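Local atomic coordinates of oxidoreductase, NAD-binding/iron-sulfur cluster-binding protein (Nitratireductor pacificus pht-3B, PDB entry 6ZXU), a protein that probably catalyses reductive dehalogenation of organohalides, using a bound cobalamin supplied with electrons through two [4Fe-4S] clusters. Residues 576-581 against 657-662; 501-506 against 570-575. All blocks are in the same frame, centred on the assembly; numbering follows the deposited sequence.

Contact 1: residues 576-581 against 657-662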
loop_
_atom_site.group_PDB
_atom_site.type_symbol
_atom_site.label_atom_id
_atom_site.label_comp_id
_atom_site.label_asym_id
_atom_site.label_seq_id
_atom_site.Cartn_x
_atom_site.Cartn_y
_atom_site.Cartn_z
ATOM N N THR A 576 9.761 -18.101 -0.460
ATOM C CA THR A 576 9.694 -17.929 0.988
ATOM C C THR A 576 11.072 -17.904 1.656
ATOM O O THR A 576 11.392 -17.039 2.490
ATOM C CB THR A 576 8.823 -19.050 1.664
ATOM O OG1 THR A 576 7.528 -19.006 1.103
ATOM C CG2 THR A 576 8.677 -18.782 3.148
ATOM N N LYS A 577 11.927 -18.870 1.291
ATOM C CA LYS A 577 13.233 -18.964 1.917
ATOM C C LYS A 577 14.061 -17.712 1.609
ATOM O O LYS A 577 14.716 -17.163 2.513
ATOM C CB LYS A 577 13.954 -20.207 1.420
ATOM C CG LYS A 577 13.479 -21.431 2.163
ATOM C CD LYS A 577 14.045 -22.726 1.562
ATOM C CE LYS A 577 13.925 -23.863 2.589
ATOM N NZ LYS A 577 13.863 -25.168 1.891
ATOM N N TYR A 578 14.038 -17.217 0.372
ATOM C CA TYR A 578 14.766 -15.998 0.056
ATOM C C TYR A 578 14.244 -14.798 0.860
ATOM O O TYR A 578 15.006 -14.108 1.531
ATOM C CB TYR A 578 14.781 -15.708 -1.457
ATOM C CG TYR A 578 15.651 -14.532 -1.815
ATOM C CD1 TYR A 578 17.029 -14.651 -1.845
ATOM C CD2 TYR A 578 15.111 -13.275 -2.043
ATOM C CE1 TYR A 578 17.851 -13.552 -2.122
ATOM C CE2 TYR A 578 15.921 -12.194 -2.341
ATOM C CZ TYR A 578 17.306 -12.336 -2.389
ATOM O OH TYR A 578 18.109 -11.252 -2.672
ATOM N N ARG A 579 12.962 -14.561 0.843
ATOM C CA ARG A 579 12.432 -13.415 1.535
ATOM C C ARG A 579 12.682 -13.449 3.063
ATOM O O ARG A 579 13.042 -12.432 3.664
ATOM C CB ARG A 579 10.932 -13.282 1.257
ATOM C CG ARG A 579 10.575 -13.019 -0.179
ATOM C CD ARG A 579 9.099 -12.635 -0.426
ATOM N NE ARG A 579 8.824 -11.310 0.044
ATOM C CZ ARG A 579 7.788 -10.943 0.730
ATOM N NH1 ARG A 579 7.639 -9.678 1.053
ATOM N NH2 ARG A 579 6.858 -11.806 1.020
ATOM N N VAL A 580 12.474 -14.615 3.699
ATOM C CA VAL A 580 12.596 -14.756 5.149
ATOM C C VAL A 580 14.072 -14.667 5.577
ATOM O O VAL A 580 14.387 -14.067 6.592
ATOM C CB VAL A 580 11.977 -16.057 5.632
ATOM C CG1 VAL A 580 12.294 -16.363 7.083
ATOM C CG2 VAL A 580 10.435 -15.945 5.457
ATOM N N THR A 581 14.939 -15.292 4.799
ATOM C CA THR A 581 16.323 -15.507 5.235
ATOM C C THR A 581 17.453 -14.718 4.532
ATOM O O THR A 581 18.555 -14.729 5.011
ATOM C CB THR A 581 16.756 -17.005 5.215
ATOM O OG1 THR A 581 17.012 -17.403 3.896
ATOM C CG2 THR A 581 15.735 -17.937 5.830
ATOM N N GLY A 657 25.936 -6.580 4.305
ATOM C CA GLY A 657 25.929 -5.701 3.122
ATOM C C GLY A 657 24.504 -5.430 2.637
ATOM O O GLY A 657 23.542 -5.687 3.382
ATOM N N THR A 658 24.395 -4.973 1.371
ATOM C CA THR A 658 23.164 -4.482 0.798
ATOM C C THR A 658 23.084 -4.890 -0.636
ATOM O O THR A 658 24.013 -4.707 -1.408
ATOM C CB THR A 658 23.131 -2.980 0.921
ATOM O OG1 THR A 658 23.159 -2.639 2.320
ATOM C CG2 THR A 658 21.912 -2.378 0.264
ATOM N N ASN A 659 21.938 -5.461 -1.017
ATOM C CA ASN A 659 21.665 -5.774 -2.440
ATOM C C ASN A 659 21.572 -4.533 -3.256
ATOM O O ASN A 659 20.906 -3.559 -2.868
ATOM C CB ASN A 659 20.330 -6.577 -2.596
ATOM C CG ASN A 659 20.437 -7.944 -2.009
ATOM O OD1 ASN A 659 21.331 -8.711 -2.373
ATOM N ND2 ASN A 659 19.550 -8.276 -1.068
ATOM N N GLU A 660 22.277 -4.517 -4.383
ATOM C CA GLU A 660 22.262 -3.398 -5.352
ATOM C C GLU A 660 22.260 -3.994 -6.746
ATOM O O GLU A 660 23.146 -3.799 -7.548
ATOM C CB GLU A 660 23.429 -2.443 -5.140
ATOM C CG GLU A 660 23.409 -1.842 -3.760
ATOM C CD GLU A 660 24.692 -1.040 -3.491
ATOM O OE1 GLU A 660 25.850 -1.578 -3.831
ATOM O OE2 GLU A 660 24.529 0.106 -2.933
ATOM N N ARG A 661 21.190 -4.697 -7.035
ATOM C CA ARG A 661 21.079 -5.453 -8.251
ATOM C C ARG A 661 20.755 -4.554 -9.440
ATOM O O ARG A 661 20.014 -3.583 -9.358
ATOM C CB ARG A 661 19.973 -6.522 -8.049
ATOM C CG ARG A 661 20.310 -7.490 -6.969
ATOM C CD ARG A 661 19.302 -8.614 -6.941
ATOM N NE ARG A 661 19.521 -9.393 -5.784
ATOM C CZ ARG A 661 20.308 -10.444 -5.755
ATOM N NH1 ARG A 661 20.971 -10.811 -6.847
ATOM N NH2 ARG A 661 20.440 -11.141 -4.658
ATOM N N ASP A 662 21.308 -4.949 -10.572
ATOM C CA ASP A 662 21.073 -4.311 -11.853
ATOM C C ASP A 662 20.443 -5.349 -12.773
ATOM O O ASP A 662 20.421 -6.558 -12.439
ATOM C CB ASP A 662 22.452 -3.886 -12.413
ATOM C CG ASP A 662 23.192 -2.887 -11.459
ATOM O OD1 ASP A 662 22.523 -2.012 -10.811
ATOM O OD2 ASP A 662 24.449 -2.995 -11.393
#
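Helix 572-581, which flanks one of the [4Fe-4S] clusters, directs Tyr578 toward Asn659 and Arg661 of the loop between strand 650-652 and helix 671-674. The two backbones stay well apart, 12.6 Å between Tyr578 CA and Asn659 CA, so the junction depends on side chains, chiefly Tyr578 and Arg661, meeting from opposite directions. The Tyr578 ring reaches the loop because its CG lies anti to the backbone N (chi1 -174°), and the Arg661 chain runs extended from CG to NE to present its guanidinium at the phenol end. There Arg661 NH2 donates to Tyr578 OH at 3.1 Å; the bond is bent, 143° at the hydrogen, with the oxygen near the guanidinium edge but tilted from its plane. The ring and guanidinium planes stand 64° apart, which is no stack, and the contact is made at the hydroxyl end of the tyrosine. In this ferredoxin-like dicluster region an aromatic residue with a polar tip suits its place: the side chain packs beside the cluster and Pro550, while the hydroxyl reaches the charged pair Arg661 and Asp441. Asp441 ties the junction together: its OD2 is hydrogen-bonded to Tyr578 OH and forms a salt bridge with Arg661 NE, which, with the NH2 bond to Tyr578, probably limits rotation of the guanidinium. The Asn659 amide lies ahead of the hydroxyl, with ND2 3.7 Å from Tyr578 OH, a contact without hydrogen-bond geometry; the hydrogen bonds of ND2 go instead to Asp441 O and Gln582 OE1.

Contact 2: residues 501-506 against 570-575. With SF4 (iron/sulfur cluster), chain E.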
loop_
_atom_site.group_PDB
_atom_site.type_symbol
_atom_site.label_atom_id
_atom_site.label_comp_id
_atom_site.label_asym_id
_atom_site.label_seq_id
_atom_site.Cartn_x
_atom_site.Cartn_y
_atom_site.Cartn_z
ATOM N N ILE A 501 4.306 -13.594 -12.742
ATOM C CA ILE A 501 4.823 -13.549 -11.355
ATOM C C ILE A 501 4.306 -14.664 -10.495
ATOM O O ILE A 501 5.063 -15.317 -9.838
ATOM C CB ILE A 501 4.605 -12.171 -10.726
ATOM C CG1 ILE A 501 5.369 -11.139 -11.521
ATOM C CG2 ILE A 501 5.060 -12.148 -9.318
ATOM C CD1 ILE A 501 5.230 -9.639 -11.051
ATOM N N GLY A 502 3.012 -14.912 -10.516
ATOM C CA GLY A 502 2.497 -16.151 -10.026
ATOM C C GLY A 502 1.443 -15.958 -9.013
ATOM O O GLY A 502 0.225 -16.122 -9.316
ATOM N N ASP A 503 1.877 -15.590 -7.819
ATOM C CA ASP A 503 0.989 -15.356 -6.695
ATOM C C ASP A 503 0.685 -13.890 -6.540
ATOM O O ASP A 503 0.247 -13.451 -5.467
ATOM C CB ASP A 503 1.615 -15.937 -5.344
ATOM C CG ASP A 503 1.411 -17.553 -5.208
ATOM O OD1 ASP A 503 1.089 -18.260 -6.258
ATOM O OD2 ASP A 503 1.482 -18.083 -4.020
ATOM N N THR A 504 0.857 -13.122 -7.626
ATOM C CA THR A 504 0.560 -11.698 -7.683
ATOM C C THR A 504 -0.272 -11.465 -8.957
ATOM O O THR A 504 0.048 -11.988 -10.029
ATOM C CB THR A 504 1.876 -10.854 -7.783
ATOM O OG1 THR A 504 2.690 -11.047 -6.680
ATOM C CG2 THR A 504 1.603 -9.382 -7.850
ATOM N N LEU A 505 -1.355 -10.701 -8.827
ATOM C CA LEU A 505 -2.162 -10.269 -9.948
ATOM C C LEU A 505 -1.767 -8.866 -10.401
ATOM O O LEU A 505 -1.333 -8.040 -9.605
ATOM C CB LEU A 505 -3.659 -10.260 -9.618
ATOM C CG LEU A 505 -4.215 -11.735 -9.673
ATOM C CD1 LEU A 505 -3.931 -12.350 -8.315
ATOM C CD2 LEU A 505 -5.629 -11.774 -10.011
ATOM N N LEU A 506 -1.904 -8.605 -11.689
ATOM C CA LEU A 506 -1.394 -7.431 -12.302
ATOM C C LEU A 506 -2.549 -6.542 -12.814
ATOM O O LEU A 506 -3.451 -6.974 -13.494
ATOM C CB LEU A 506 -0.431 -7.835 -13.424
ATOM C CG LEU A 506 0.479 -6.817 -14.090
ATOM C CD1 LEU A 506 1.663 -7.508 -14.628
ATOM C CD2 LEU A 506 -0.211 -6.005 -15.193
ATOM N N ALA A 570 4.637 -20.111 -9.396
ATOM C CA ALA A 570 5.957 -19.850 -8.918
ATOM C C ALA A 570 6.314 -20.884 -7.861
ATOM O O ALA A 570 5.446 -21.552 -7.298
ATOM C CB ALA A 570 6.063 -18.493 -8.316
ATOM N N ASP A 571 7.593 -20.991 -7.560
ATOM C CA ASP A 571 8.078 -21.909 -6.481
ATOM C C ASP A 571 8.036 -21.179 -5.145
ATOM O O ASP A 571 8.909 -20.389 -4.825
ATOM C CB ASP A 571 9.481 -22.399 -6.779
ATOM C CG ASP A 571 9.902 -23.557 -5.888
ATOM O OD1 ASP A 571 9.681 -23.523 -4.656
ATOM O OD2 ASP A 571 10.438 -24.577 -6.451
ATOM N N VAL A 572 6.995 -21.440 -4.378
ATOM C CA VAL A 572 6.744 -20.704 -3.189
ATOM C C VAL A 572 7.721 -21.053 -2.076
ATOM O O VAL A 572 7.965 -20.251 -1.171
ATOM C CB VAL A 572 5.274 -20.798 -2.729
ATOM C CG1 VAL A 572 4.348 -20.280 -3.809
ATOM C CG2 VAL A 572 4.888 -22.214 -2.345
ATOM N N GLU A 573 8.272 -22.258 -2.122
ATOM C CA GLU A 573 9.315 -22.621 -1.155
ATOM C C GLU A 573 10.592 -21.807 -1.379
ATOM O O GLU A 573 11.156 -21.281 -0.409
ATOM C CB GLU A 573 9.620 -24.070 -1.278
ATOM C CG GLU A 573 10.751 -24.516 -0.360
ATOM C CD GLU A 573 11.012 -26.016 -0.541
ATOM O OE1 GLU A 573 10.347 -26.718 -1.387
ATOM O OE2 GLU A 573 11.889 -26.518 0.181
ATOM N N LYS A 574 11.031 -21.676 -2.616
ATOM C CA LYS A 574 12.225 -20.876 -2.925
ATOM C C LYS A 574 12.015 -19.394 -2.620
ATOM O O LYS A 574 12.847 -18.769 -1.903
ATOM C CB LYS A 574 12.647 -21.030 -4.348
ATOM C CG LYS A 574 13.170 -22.396 -4.682
ATOM C CD LYS A 574 14.105 -22.390 -5.883
ATOM C CE LYS A 574 13.329 -22.133 -7.129
ATOM N NZ LYS A 574 14.104 -22.372 -8.386
ATOM N N CYS A 575 10.856 -18.842 -3.014
ATOM C CA CYS A 575 10.585 -17.449 -2.701
ATOM C C CYS A 575 10.459 -17.244 -1.174
ATOM O O CYS A 575 11.127 -16.337 -0.593
ATOM C CB CYS A 575 9.363 -16.931 -3.448
ATOM S SG CYS A 575 8.920 -15.286 -2.955
HETATM FE FE1 SF4 E . 9.952 -13.846 -4.370
HETATM FE FE2 SF4 E . 11.710 -11.731 -4.714
HETATM FE FE3 SF4 E . 9.506 -11.992 -6.409
HETATM FE FE4 SF4 E . 11.630 -13.731 -6.562
HETATM S S1 SF4 E . 11.640 -11.559 -6.940
HETATM S S2 SF4 E . 9.428 -14.225 -6.542
HETATM S S3 SF4 E . 12.222 -13.861 -4.373
HETATM S S4 SF4 E . 9.483 -11.699 -4.204
#
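Ala570, Asp503 and Val572 carry most of this buried contact, where the capped N-terminus of helix 572-581 meets the loop 501-504 along the wall of the cobalamin pocket. The methyl of Ala570 points at the loop, its CB 3.7 Å from Ile501 O; so small a side chain lets the loop come close. Glycine suits position 502 twice over: a CB there would press on Ala570 CB and, at this backbone conformation, on the preceding carbonyl O. Ile501 O is also hydrogen-bonded to cobalamin N45. Asp503 and Val572 cross at about a right angle, Asp503 OD2 lying 3.6 Å from Val572 CG1. That oxygen is hydrogen-bonded to cobalamin O8R while OD1 forms a salt bridge with Lys569, so both oxygens of the buried carboxylate are engaged and the valine only packs beside it. Val572 also rests on Phe317, a role for which a branched hydrocarbon is well suited. Asp571 is the N-cap of the helix: its OD1 accepts from Lys574 N at 3.1 Å in a nearly straight bond (165°), Lys574 N approaching from above the carboxylate plane. With SG anti to the backbone N (chi1 174°), Cys575 reaches the cluster, SG binding iron FE1 at 2.3 Å.

Overall arrangement
Both contacts draw on helix 572-581, contact 2 at its capped start and contact 1 toward its end, and their centres are about 16 Å apart. Both border one [4Fe-4S] cluster: Cys575 in contact 2 ligates it, and the side chain of Tyr578 in contact 1, about 6 Å from that of Cys575, comes within about 4 Å of the cluster. Ile501 reaches to about 4 Å from the other cluster, so the loop 501-506 lies near both the second cluster and cobalamin. The cofactor touches Thr576 and Arg579 and is hydrogen-bonded to Asp503; the helix thus borders both cluster and cobalamin, consistent with electron delivery to the corrinoid.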